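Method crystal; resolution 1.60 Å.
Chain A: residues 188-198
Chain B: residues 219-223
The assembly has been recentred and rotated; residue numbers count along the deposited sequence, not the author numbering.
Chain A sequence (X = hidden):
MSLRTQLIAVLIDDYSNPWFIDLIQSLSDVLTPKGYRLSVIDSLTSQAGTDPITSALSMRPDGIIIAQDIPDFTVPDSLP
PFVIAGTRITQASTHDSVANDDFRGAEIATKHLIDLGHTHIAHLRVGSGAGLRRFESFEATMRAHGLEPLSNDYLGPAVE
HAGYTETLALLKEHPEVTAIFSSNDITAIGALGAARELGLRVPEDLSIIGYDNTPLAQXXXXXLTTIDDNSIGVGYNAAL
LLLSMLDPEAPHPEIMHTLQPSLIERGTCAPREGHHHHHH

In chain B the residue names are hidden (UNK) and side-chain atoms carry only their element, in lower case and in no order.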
# COMPACT_ATOMS: atom_id res chain seq x y z
N ALA A 188 7.41 -4.89 9.55
CA ALA A 188 7.86 -3.94 10.56
C ALA A 188 6.71 -3.08 11.08
O ALA A 188 6.73 -2.64 12.24
CB ALA A 188 8.97 -3.04 9.99
N ILE A 189 5.72 -2.82 10.23
CA ILE A 189 4.56 -2.03 10.65
C ILE A 189 3.87 -2.81 11.77
O ILE A 189 3.39 -2.23 12.74
CB ILE A 189 3.56 -1.82 9.48
CG1 ILE A 189 4.24 -1.06 8.34
CG2 ILE A 189 2.34 -1.04 9.97
CD1 ILE A 189 4.88 0.23 8.76
N GLY A 190 3.83 -4.13 11.62
CA GLY A 190 3.23 -4.97 12.64
C GLY A 190 4.06 -4.92 13.91
O GLY A 190 3.53 -4.85 15.02
N ALA A 191 5.38 -4.96 13.75
CA ALA A 191 6.28 -4.90 14.89
C ALA A 191 6.11 -3.59 15.65
O ALA A 191 6.13 -3.56 16.88
CB ALA A 191 7.73 -5.05 14.43
N LEU A 192 5.94 -2.49 14.91
CA LEU A 192 5.75 -1.19 15.54
C LEU A 192 4.44 -1.17 16.32
O LEU A 192 4.34 -0.57 17.38
CB LEU A 192 5.74 -0.07 14.49
CG LEU A 192 7.10 0.24 13.86
CD1 LEU A 192 6.92 1.09 12.60
CD2 LEU A 192 7.98 0.96 14.88
N GLY A 193 3.42 -1.84 15.78
CA GLY A 193 2.14 -1.90 16.46
C GLY A 193 2.27 -2.71 17.74
O GLY A 193 1.68 -2.38 18.77
N ALA A 194 3.06 -3.78 17.68
CA ALA A 194 3.26 -4.63 18.86
C ALA A 194 3.94 -3.81 19.95
O ALA A 194 3.55 -3.88 21.12
CB ALA A 194 4.11 -5.85 18.49
N ALA A 195 4.96 -3.04 19.57
CA ALA A 195 5.67 -2.21 20.53
C ALA A 195 4.68 -1.24 21.19
O ALA A 195 4.70 -1.04 22.41
CB ALA A 195 6.78 -1.43 19.83
N ARG A 196 3.81 -0.65 20.38
CA ARG A 196 2.82 0.29 20.91
C ARG A 196 1.88 -0.43 21.90
O ARG A 196 1.60 0.09 22.98
CB ARG A 196 2.01 0.91 19.77
CG ARG A 196 1.07 2.01 20.24
CD ARG A 196 0.26 2.64 19.11
NE ARG A 196 -0.55 3.75 19.64
CZ ARG A 196 -1.40 4.48 18.93
NH1 ARG A 196 -1.59 4.23 17.64
NH2 ARG A 196 -2.07 5.46 19.51
N GLU A 197 1.41 -1.62 21.53
CA GLU A 197 0.52 -2.39 22.40
C GLU A 197 1.21 -2.75 23.71
O GLU A 197 0.58 -2.80 24.77
CB GLU A 197 0.09 -3.67 21.68
CG GLU A 197 -0.77 -4.62 22.51
CD GLU A 197 -2.01 -3.95 23.07
OE1 GLU A 197 -2.64 -3.16 22.35
OE2 GLU A 197 -2.37 -4.25 24.24
N LEU A 198 2.52 -2.98 23.65
CA LEU A 198 3.30 -3.34 24.83
C LEU A 198 3.75 -2.15 25.67
O LEU A 198 4.29 -2.33 26.76
CB LEU A 198 4.52 -4.16 24.40
CG LEU A 198 4.23 -5.59 23.96
CD1 LEU A 198 5.47 -6.20 23.31
CD2 LEU A 198 3.79 -6.41 25.16
N UNK B 219 -4.70 -1.47 11.18
CA UNK B 219 -3.51 -1.89 11.92
C UNK B 219 -3.52 -1.41 13.37
O UNK B 219 -4.14 -0.40 13.71
c UNK B 219 -2.22 -1.39 11.25
c UNK B 219 -2.15 -1.87 9.81
o UNK B 219 -2.17 0.05 11.28
N UNK B 220 -2.83 -2.14 14.24
CA UNK B 220 -2.77 -1.73 15.64
C UNK B 220 -1.98 -0.42 15.75
O UNK B 220 -2.28 0.43 16.59
c UNK B 220 -3.08 -2.20 18.73
c UNK B 220 -2.70 -0.36 20.34
n UNK B 220 -2.50 0.04 21.59
c UNK B 220 -2.09 -2.81 16.49
c UNK B 220 -1.80 -2.37 17.92
n UNK B 220 -2.77 0.55 19.37
n UNK B 220 -2.84 -1.65 20.07
N UNK B 221 -0.96 -0.27 14.91
CA UNK B 221 -0.12 0.93 14.93
C UNK B 221 -0.90 2.20 14.63
O UNK B 221 -0.77 3.20 15.34
c UNK B 221 1.97 2.00 13.87
c UNK B 221 1.02 0.80 13.92
c UNK B 221 2.65 2.14 15.22
c UNK B 221 3.01 1.81 12.76
N UNK B 222 -1.69 2.17 13.56
CA UNK B 222 -2.45 3.34 13.17
C UNK B 222 -3.79 3.39 13.92
O UNK B 222 -4.17 4.43 14.47
c UNK B 222 -1.25 3.39 10.97
c UNK B 222 -2.64 3.34 11.63
c UNK B 222 -1.27 3.27 9.46
c UNK B 222 -3.47 4.55 11.19
N UNK B 223 -4.49 2.25 13.96
CA UNK B 223 -5.74 2.14 14.71
C UNK B 223 -6.64 3.37 14.53
O UNK B 223 -7.06 4.01 15.50
c UNK B 223 -6.51 1.44 17.02
o UNK B 223 -7.28 0.59 16.58
n UNK B 223 -6.63 1.96 18.23
c UNK B 223 -5.36 1.94 16.18
O HOH W 1 0.54 -2.42 13.40
O HOH W 2 -4.77 5.00 17.67

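Position 219 of chain B carries three side-chain atoms: a first carbon that forks at once into one oxygen and one carbon. The CA-to-CB bond points toward chain A, yet the side chain makes no direct contact with the helix. The oxygen instead faces the backbone of its own stretch, where it accepts a hydrogen bond from the N of position 222, 3.2 Å away. This is the pattern of threonine, and the residue is T219(B); its CG2 comes no nearer than 4.6 Å to CG2 of I189(A).

Position 220 has a chain of three carbons, then a nitrogen, then a carbon bearing two further nitrogens. Its in-chain nitrogen lies 2.7 Å from OE1 of E197(A), and its second side-chain carbon packs 3.6 Å from the O of G193(A). The terminal group is a guanidinium that only arginine supplies: this is R220(B). NE donates to E197(A) OE1 at 169°, a nearly straight hydrogen bond within a salt bridge, while NH2 adds a weak one to the same oxygen at 3.3 Å.

Position 221 shows four carbons forked at the second. One terminal carbon sits 3.7 Å from CB of L192(A) and 4.0 Å from CG2 of I189(A), so the branched end is received by apolar side chains of the helix. This is leucine rather than isoleucine, L221(B), and that carbon is CD2. The backbone is engaged as well: NH1 of R196(A) reaches the O of L221(B) at 2.7 Å, a weak hydrogen bond by its 129° angle.

Position 222 also has four carbons, but the fork is at the first and one arm is two carbons long. Its CA-to-CB bond points away from chain A, and its side chain does not touch the helix. The branching is that of isoleucine, I222(B); the nearest approach of its side chain is 5.6 Å, from CD1 to CG2 of I189(A).

Position 223 has two carbons, the second carrying one oxygen and one nitrogen, a short amide without direct contact with the helix. It is asparagine, N223(B). Its O receives a weak hydrogen bond from water 2 at 3.3 Å, and that water accepts an equally long, weak one from NH1 of R196(A).

The contact works by close backbone approach flanked by polar and apolar grips. At G193(A) the CA atoms of G193(A) and L221(B) come within 3.9 Å; a CB on the glycine would crowd the N of L221(B). Water 1 links the backbones here, donating to I189(A) O at 2.9 Å and accepting from L221(B) N at 3.0 Å. The salt bridge to E197(A) holds R220(B) although its NH1 lies 3.9 Å from NE of the like-charged R196(A).

Chain B, residues 219-223: TRLIN
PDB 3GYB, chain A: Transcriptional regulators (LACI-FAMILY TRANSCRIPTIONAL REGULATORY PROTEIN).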